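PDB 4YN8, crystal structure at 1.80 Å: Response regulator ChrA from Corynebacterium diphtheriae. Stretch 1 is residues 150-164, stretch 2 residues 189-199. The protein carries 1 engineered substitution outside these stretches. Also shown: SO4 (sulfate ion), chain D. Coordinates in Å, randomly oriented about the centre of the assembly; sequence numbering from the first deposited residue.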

ATOM      1  N   ILE A 150     -23.368 -14.540 -20.606  1.00 11.13           N
ATOM      2  CA  ILE A 150     -22.425 -14.277 -21.667  1.00 10.76           C
ATOM      3  C   ILE A 150     -21.471 -15.450 -21.874  1.00 11.47           C
ATOM      4  O   ILE A 150     -21.178 -15.808 -23.030  1.00 11.08           O
ATOM      5  CB  ILE A 150     -21.652 -12.965 -21.386  1.00 11.42           C
ATOM      6  CG1 ILE A 150     -22.586 -11.764 -21.674  1.00 12.59           C
ATOM      7  CG2 ILE A 150     -20.420 -12.834 -22.226  1.00 11.27           C
ATOM      8  CD1 ILE A 150     -22.029 -10.468 -21.176  1.00 13.41           C
ATOM      9  N   LEU A 151     -20.929 -15.974 -20.781  1.00 11.18           N
ATOM     10  CA  LEU A 151     -20.008 -17.157 -20.922  1.00 12.14           C
ATOM     11  C   LEU A 151     -20.678 -18.348 -21.602  1.00 11.74           C
ATOM     12  O   LEU A 151     -20.059 -19.001 -22.490  1.00 12.86           O
ATOM     13  CB  LEU A 151     -19.441 -17.540 -19.572  1.00 12.38           C
ATOM     14  CG  LEU A 151     -18.380 -16.593 -19.060  1.00 13.72           C
ATOM     15  CD1 LEU A 151     -18.275 -16.805 -17.547  1.00 14.48           C
ATOM     16  CD2 LEU A 151     -17.038 -16.820 -19.747  1.00 14.72           C
ATOM     17  N   GLN A 152     -21.915 -18.632 -21.229  1.00 12.42           N
ATOM     18  CA  GLN A 152     -22.671 -19.777 -21.809  1.00 13.01           C
ATOM     19  C   GLN A 152     -22.836 -19.566 -23.308  1.00 14.78           C
ATOM     20  O   GLN A 152     -22.757 -20.519 -24.112  1.00 15.41           O
ATOM     21  CB  GLN A 152     -24.004 -19.930 -21.133  1.00 13.53           C
ATOM     22  CG  GLN A 152     -23.848 -20.461 -19.724  1.00 13.44           C
ATOM     23  CD  GLN A 152     -25.090 -20.479 -18.928  1.00 14.62           C
ATOM     24  OE1 GLN A 152     -25.989 -19.634 -19.098  1.00 15.23           O
ATOM     25  NE2 GLN A 152     -25.229 -21.496 -18.120  1.00 15.08           N
ATOM     26  N   ASN A 153     -23.065 -18.319 -23.718  1.00 14.70           N
ATOM     27  CA  ASN A 153     -23.125 -18.046 -25.166  1.00 16.09           C
ATOM     28  C   ASN A 153     -21.779 -17.991 -25.869  1.00 16.68           C
ATOM     29  O   ASN A 153     -21.675 -18.411 -27.052  1.00 18.02           O
ATOM     30  CB  ASN A 153     -23.973 -16.774 -25.421  1.00 15.81           C
ATOM     31  CG  ASN A 153     -25.442 -17.000 -25.146  1.00 18.20           C
ATOM     32  OD1 ASN A 153     -25.967 -16.767 -24.048  1.00 19.38           O
ATOM     33  ND2 ASN A 153     -26.105 -17.515 -26.113  1.00 18.49           N
ATOM     34  N   LEU A 154     -20.737 -17.535 -25.183  1.00 16.91           N
ATOM     35  CA  LEU A 154     -19.390 -17.594 -25.734  1.00 18.36           C
ATOM     36  C   LEU A 154     -19.012 -19.066 -26.006  1.00 18.75           C
ATOM     37  O   LEU A 154     -18.302 -19.351 -26.983  1.00 17.91           O
ATOM     38  CB  LEU A 154     -18.315 -17.053 -24.785  1.00 20.22           C
ATOM     39  CG  LEU A 154     -17.909 -15.599 -24.696  1.00 23.90           C
ATOM     40  CD1 LEU A 154     -16.759 -15.485 -23.687  1.00 23.91           C
ATOM     41  CD2 LEU A 154     -17.513 -15.034 -26.068  1.00 22.97           C
ATOM     42  N   GLU A 155     -19.454 -19.951 -25.118  1.00 17.82           N
ATOM     43  CA  GLU A 155     -19.160 -21.411 -25.256  1.00 18.40           C
ATOM     44  C   GLU A 155     -19.770 -21.967 -26.548  1.00 19.66           C
ATOM     45  O   GLU A 155     -19.238 -22.914 -27.132  1.00 19.27           O
ATOM     46  CB  GLU A 155     -19.742 -22.175 -24.072  1.00 19.80           C
ATOM     47  CG  GLU A 155     -19.235 -23.613 -23.980  1.00 19.41           C
ATOM     48  CD  GLU A 155     -19.867 -24.454 -22.878  1.00 20.62           C
ATOM     49  OE1 GLU A 155     -21.011 -24.139 -22.444  1.00 20.56           O
ATOM     50  OE2 GLU A 155     -19.253 -25.516 -22.518  1.00 20.68           O
ATOM     51  N   GLN A 156     -20.909 -21.422 -26.974  1.00 17.30           N
ATOM     52  CA  GLN A 156     -21.554 -21.824 -28.214  1.00 20.03           C
ATOM     53  C   GLN A 156     -20.938 -21.206 -29.469  1.00 20.88           C
ATOM     54  O   GLN A 156     -21.419 -21.449 -30.549  1.00 22.72           O
ATOM     55  CB  GLN A 156     -23.039 -21.522 -28.148  1.00 22.73           C
ATOM     56  CG  GLN A 156     -23.753 -22.300 -27.071  1.00 27.06           C
ATOM     57  CD  GLN A 156     -25.103 -21.708 -26.767  1.00 32.38           C
ATOM     58  OE1 GLN A 156     -25.940 -21.612 -27.646  1.00 40.14           O
ATOM     59  NE2 GLN A 156     -25.309 -21.274 -25.541  1.00 35.98           N
ATOM     60  N   GLY A 157     -19.884 -20.425 -29.307  1.00 18.88           N
ATOM     61  CA  GLY A 157     -19.083 -19.882 -30.371  1.00 20.14           C
ATOM     62  C   GLY A 157     -19.556 -18.550 -30.914  1.00 20.88           C
ATOM     63  O   GLY A 157     -19.217 -18.193 -32.022  1.00 20.21           O
ATOM     64  N   LEU A 158     -20.323 -17.793 -30.139  1.00 19.79           N
ATOM     65  CA  LEU A 158     -20.871 -16.539 -30.663  1.00 20.21           C
ATOM     66  C   LEU A 158     -19.835 -15.447 -30.638  1.00 18.51           C
ATOM     67  O   LEU A 158     -19.098 -15.306 -29.676  1.00 20.12           O
ATOM     68  CB  LEU A 158     -22.102 -16.128 -29.857  1.00 20.10           C
ATOM     69  CG  LEU A 158     -23.424 -16.701 -30.293  1.00 22.38           C
ATOM     70  CD1 LEU A 158     -23.527 -18.204 -30.113  1.00 24.70           C
ATOM     71  CD2 LEU A 158     -24.532 -16.008 -29.536  1.00 21.94           C
ATOM     72  N   SER A 159     -19.808 -14.626 -31.685  1.00 18.26           N
ATOM     73  CA  SER A 159     -18.988 -13.415 -31.743  1.00 17.44           C
ATOM     74  C   SER A 159     -19.635 -12.330 -30.871  1.00 17.27           C
ATOM     75  O   SER A 159     -20.812 -12.446 -30.462  1.00 16.76           O
ATOM     76  CB  SER A 159     -18.959 -12.870 -33.182  1.00 18.04           C
ATOM     77  OG  SER A 159     -20.260 -12.517 -33.607  1.00 17.26           O
ATOM     78  N   ASN A 160     -18.902 -11.253 -30.649  1.00 17.77           N
ATOM     79  CA  ASN A 160     -19.446 -10.104 -29.914  1.00 17.56           C
ATOM     80  C   ASN A 160     -20.719  -9.580 -30.555  1.00 17.33           C
ATOM     81  O   ASN A 160     -21.671  -9.278 -29.848  1.00 16.64           O
ATOM     82  CB  ASN A 160     -18.414  -9.013 -29.842  1.00 18.83           C
ATOM     83  CG  ASN A 160     -17.274  -9.324 -28.891  1.00 20.46           C
ATOM     84  OD1 ASN A 160     -17.200 -10.349 -28.207  1.00 21.78           O
ATOM     85  ND2 ASN A 160     -16.357  -8.419 -28.855  1.00 24.07           N
ATOM     86  N   ARG A 161     -20.796  -9.561 -31.895  1.00 19.08           N
ATOM     87  CA  ARG A 161     -21.987  -9.063 -32.582  1.00 20.05           C
ATOM     88  C   ARG A 161     -23.150  -9.998 -32.378  1.00 17.88           C
ATOM     89  O   ARG A 161     -24.281  -9.580 -32.186  1.00 17.62           O
ATOM     90  CB  ARG A 161     -21.770  -8.883 -34.098  1.00 23.30           C
ATOM     91  CG  ARG A 161     -22.979  -8.268 -34.821  1.00 28.74           C
ATOM     92  CD  ARG A 161     -22.934  -8.327 -36.370  1.00 35.32           C
ATOM     93  NE  ARG A 161     -22.688  -9.686 -36.910  1.00 40.88           N
ATOM     94  CZ  ARG A 161     -23.495 -10.755 -36.770  1.00 41.32           C
ATOM     95  NH1 ARG A 161     -24.654 -10.695 -36.087  1.00 43.17           N
ATOM     96  NH2 ARG A 161     -23.132 -11.915 -37.313  1.00 41.72           N
ATOM     97  N   GLN A 162     -22.882 -11.295 -32.423  1.00 16.92           N
ATOM     98  CA  GLN A 162     -23.935 -12.247 -32.220  1.00 16.81           C
ATOM     99  C   GLN A 162     -24.483 -12.215 -30.800  1.00 15.19           C
ATOM    100  O   GLN A 162     -25.686 -12.433 -30.576  1.00 16.85           O
ATOM    101  CB  GLN A 162     -23.419 -13.657 -32.562  1.00 18.41           C
ATOM    102  CG  GLN A 162     -23.330 -13.886 -34.069  1.00 20.83           C
ATOM    103  CD  GLN A 162     -22.622 -15.172 -34.402  1.00 22.95           C
ATOM    104  OE1 GLN A 162     -21.603 -15.506 -33.813  1.00 19.87           O
ATOM    105  NE2 GLN A 162     -23.115 -15.850 -35.392  1.00 26.65           N
ATOM    106  N   LEU A 163     -23.588 -11.992 -29.845  1.00 15.87           N
ATOM    107  CA  LEU A 163     -23.945 -11.882 -28.445  1.00 15.65           C
ATOM    108  C   LEU A 163     -24.832 -10.686 -28.259  1.00 15.21           C
ATOM    109  O   LEU A 163     -25.816 -10.776 -27.584  1.00 16.98           O
ATOM    110  CB  LEU A 163     -22.708 -11.710 -27.547  1.00 17.28           C
ATOM    111  CG  LEU A 163     -21.832 -12.942 -27.320  1.00 17.59           C
ATOM    112  CD1 LEU A 163     -20.538 -12.635 -26.594  1.00 19.19           C
ATOM    113  CD2 LEU A 163     -22.637 -13.960 -26.557  1.00 18.53           C
ATOM    114  N   ALA A 164     -24.457  -9.567 -28.865  1.00 14.73           N
ATOM    115  CA  ALA A 164     -25.248  -8.340 -28.760  1.00 15.88           C
ATOM    116  C   ALA A 164     -26.642  -8.559 -29.283  1.00 16.64           C
ATOM    117  O   ALA A 164     -27.630  -8.160 -28.651  1.00 17.36           O
ATOM    118  CB  ALA A 164     -24.546  -7.218 -29.511  1.00 15.64           C
ATOM    119  N   ASN A 189      -8.406 -13.727 -23.158  1.00 21.82           N
ATOM    120  CA  ASN A 189      -9.094 -13.948 -24.390  1.00 21.04           C
ATOM    121  C   ASN A 189     -10.260 -14.916 -24.185  1.00 19.20           C
ATOM    122  O   ASN A 189     -10.345 -15.599 -23.153  1.00 14.99           O
ATOM    123  CB  ASN A 189      -8.156 -14.522 -25.453  1.00 22.47           C
ATOM    124  CG  ASN A 189      -7.574 -15.861 -25.045  1.00 23.04           C
ATOM    125  OD1 ASN A 189      -6.521 -15.930 -24.399  1.00 30.99           O
ATOM    126  ND2 ASN A 189      -8.228 -16.913 -25.418  1.00 20.27           N
ATOM    127  N   ARG A 190     -11.109 -14.975 -25.198  1.00 18.04           N
ATOM    128  CA  ARG A 190     -12.374 -15.723 -25.130  1.00 20.20           C
ATOM    129  C   ARG A 190     -12.231 -17.251 -25.048  1.00 19.71           C
ATOM    130  O   ARG A 190     -12.986 -17.899 -24.333  1.00 19.60           O
ATOM    131  CB  ARG A 190     -13.374 -15.319 -26.250  1.00 21.64           C
ATOM    132  CG  ARG A 190     -13.090 -15.749 -27.678  1.00 24.29           C
ATOM    133  CD  ARG A 190     -14.208 -15.255 -28.637  1.00 26.87           C
ATOM    134  NE  ARG A 190     -14.312 -13.837 -28.421  1.00 29.91           N
ATOM    135  CZ  ARG A 190     -15.404 -13.068 -28.399  1.00 25.91           C
ATOM    136  NH1 ARG A 190     -16.634 -13.478 -28.650  1.00 26.15           N
ATOM    137  NH2 ARG A 190     -15.203 -11.816 -28.115  1.00 25.99           N
ATOM    138  N   THR A 191     -11.269 -17.828 -25.773  1.00 20.97           N
ATOM    139  CA  THR A 191     -11.004 -19.263 -25.688  1.00 21.37           C
ATOM    140  C   THR A 191     -10.535 -19.678 -24.298  1.00 19.33           C
ATOM    141  O   THR A 191     -11.051 -20.654 -23.757  1.00 16.73           O
ATOM    142  CB  THR A 191      -9.949 -19.706 -26.695  1.00 24.05           C
ATOM    143  OG1 THR A 191     -10.392 -19.316 -27.974  1.00 26.37           O
ATOM    144  CG2 THR A 191      -9.830 -21.210 -26.688  1.00 24.97           C
ATOM    145  N   ALA A 192      -9.648 -18.891 -23.703  1.00 17.49           N
ATOM    146  CA  ALA A 192      -9.143 -19.178 -22.374  1.00 18.39           C
ATOM    147  C   ALA A 192     -10.243 -18.969 -21.321  1.00 16.97           C
ATOM    148  O   ALA A 192     -10.256 -19.648 -20.284  1.00 15.32           O
ATOM    149  CB  ALA A 192      -7.945 -18.310 -22.033  1.00 19.84           C
ATOM    150  N   ALA A 193     -11.119 -17.983 -21.569  1.00 14.28           N
ATOM    151  CA  ALA A 193     -12.247 -17.760 -20.689  1.00 13.17           C
ATOM    152  C   ALA A 193     -13.174 -18.966 -20.618  1.00 12.22           C
ATOM    153  O   ALA A 193     -13.688 -19.316 -19.551  1.00 10.98           O
ATOM    154  CB  ALA A 193     -13.054 -16.548 -21.111  1.00 12.60           C
ATOM    155  N   ILE A 194     -13.427 -19.561 -21.754  1.00 12.25           N
ATOM    156  CA  ILE A 194     -14.281 -20.733 -21.776  1.00 13.99           C
ATOM    157  C   ILE A 194     -13.625 -21.885 -21.014  1.00 12.65           C
ATOM    158  O   ILE A 194     -14.293 -22.541 -20.205  1.00 12.06           O
ATOM    159  CB  ILE A 194     -14.637 -21.191 -23.205  1.00 15.82           C
ATOM    160  CG1 ILE A 194     -15.531 -20.148 -23.904  1.00 18.72           C
ATOM    161  CG2 ILE A 194     -15.350 -22.551 -23.197  1.00 17.10           C
ATOM    162  CD1 ILE A 194     -16.850 -19.946 -23.181  1.00 23.20           C
ATOM    163  N   THR A 195     -12.353 -22.135 -21.287  1.00 13.97           N
ATOM    164  CA  THR A 195     -11.610 -23.159 -20.512  1.00 13.85           C
ATOM    165  C   THR A 195     -11.647 -22.895 -19.006  1.00 13.45           C
ATOM    166  O   THR A 195     -11.945 -23.811 -18.222  1.00 13.18           O
ATOM    167  CB  THR A 195     -10.152 -23.234 -20.979  1.00 16.25           C
ATOM    168  OG1 THR A 195     -10.173 -23.564 -22.357  1.00 19.17           O
ATOM    169  CG2 THR A 195      -9.383 -24.279 -20.235  1.00 16.91           C
ATOM    170  N   ALA A 196     -11.404 -21.669 -18.584  1.00 12.43           N
ATOM    171  CA  ALA A 196     -11.443 -21.362 -17.168  1.00 12.36           C
ATOM    172  C   ALA A 196     -12.846 -21.537 -16.587  1.00 10.94           C
ATOM    173  O   ALA A 196     -13.003 -22.017 -15.478  1.00 11.35           O
ATOM    174  CB  ALA A 196     -10.935 -19.958 -16.887  1.00 12.36           C
ATOM    175  N   ALA A 197     -13.872 -21.125 -17.345  1.00  9.87           N
ATOM    176  CA  ALA A 197     -15.241 -21.203 -16.869  1.00  9.50           C
ATOM    177  C   ALA A 197     -15.651 -22.672 -16.717  1.00  9.40           C
ATOM    178  O   ALA A 197     -16.379 -23.022 -15.813  1.00 10.04           O
ATOM    179  CB  ALA A 197     -16.169 -20.525 -17.829  1.00  8.93           C
ATOM    180  N   ARG A 198     -15.145 -23.509 -17.606  1.00  8.77           N
ATOM    181  CA  ARG A 198     -15.385 -24.967 -17.480  1.00  9.98           C
ATOM    182  C   ARG A 198     -14.650 -25.597 -16.278  1.00 10.01           C
ATOM    183  O   ARG A 198     -15.278 -26.377 -15.533  1.00  9.64           O
ATOM    184  CB  ARG A 198     -14.974 -25.700 -18.758  1.00 10.14           C
ATOM    185  CG  ARG A 198     -15.858 -25.396 -19.924  1.00 11.66           C
ATOM    186  CD  ARG A 198     -15.327 -26.016 -21.183  1.00 12.52           C
ATOM    187  NE  ARG A 198     -16.320 -26.023 -22.251  1.00 13.70           N
ATOM    188  CZ  ARG A 198     -16.038 -26.357 -23.498  1.00 14.28           C
ATOM    189  NH1 ARG A 198     -14.788 -26.701 -23.819  1.00 15.04           N
ATOM    190  NH2 ARG A 198     -17.032 -26.396 -24.377  1.00 14.92           N
ATOM    191  N   GLN A 199     -13.383 -25.232 -16.066  1.00 10.02           N
ATOM    192  CA  GLN A 199     -12.615 -25.753 -14.937  1.00 11.09           C
ATOM    193  C   GLN A 199     -13.237 -25.325 -13.627  1.00 11.07           C
ATOM    194  O   GLN A 199     -13.305 -26.094 -12.644  1.00 11.47           O
ATOM    195  CB  GLN A 199     -11.186 -25.237 -15.008  1.00 12.18           C
ATOM    196  CG  GLN A 199     -10.447 -25.857 -16.168  1.00 14.15           C
ATOM    197  CD  GLN A 199      -9.115 -25.218 -16.412  1.00 18.99           C
ATOM    198  OE1 GLN A 199      -8.856 -24.099 -15.931  1.00 21.02           O
ATOM    199  NE2 GLN A 199      -8.256 -25.892 -17.179  1.00 20.33           N
TER
HETATM  200  S   SO4 D 202     -11.291 -11.677 -27.297  1.00 34.33           S
HETATM  201  O1  SO4 D 202     -12.638 -11.511 -26.679  1.00 38.96           O
HETATM  202  O2  SO4 D 202     -11.287 -11.250 -28.691  1.00 38.58           O
HETATM  203  O3  SO4 D 202     -10.516 -10.815 -26.409  1.00 39.32           O
HETATM  204  O4  SO4 D 202     -10.752 -13.039 -27.341  1.00 33.27           O

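What does Arg190 do at the first turn of its helix? It loses more surface to the other stretch than any other residue here, its CA-to-CB bond pointing toward that stretch and its long chain (chi1 p) carrying the guanidinium to the loop and helix start beyond Leu154. There NH2 donates a very short hydrogen bond to Asn160 OD1 (2.5 Å), while NH1 adds weak ones to Leu158 O and Asn160 OD1, both at 3.2 Å. These acceptors lie at the edge of the guanidinium, where its N-H groups point; one flat face is covered by Leu154, whose CD2 comes within 3.1 Å of NH1.

How does the sulfate fit in? Arg190 NH2 also donates to sulfate O1 (3.0 Å), and the backbone Arg190 N, free at the start of the helix, reaches sulfate O4 at 2.9 Å. The ion, probably from the crystallisation liquor, thus shares one arginine with Asn160.

Why does Ile194 suit the middle of the contact? Its CA-to-CB bond points sideways, but the end of the chain, with chi1 and chi2 both m, comes nearer to the opposing helix. CD1 lies 3.6 Å from Leu154 CB, 3.8 Å from Glu155 CB and 3.4 Å from Leu151 O, so a slim, apolar tip packs against backbone as well as side chains. Next to it, buried Leu151 sets CD2 4.2 Å from Ala193 CB and 4.3 Å from Ala197 CB; the two small alanines, one turn apart, leave room for the leucine.

What secures the more exposed side? Glu155, extended with chi1 and chi2 both t, forms a salt bridge with Arg198: OE2 accepts from both NE and NH2 at 3.0 Å, at the guanidinium edge. Long, charged chains suit this place, since they can span the gap while remaining partly in solvent.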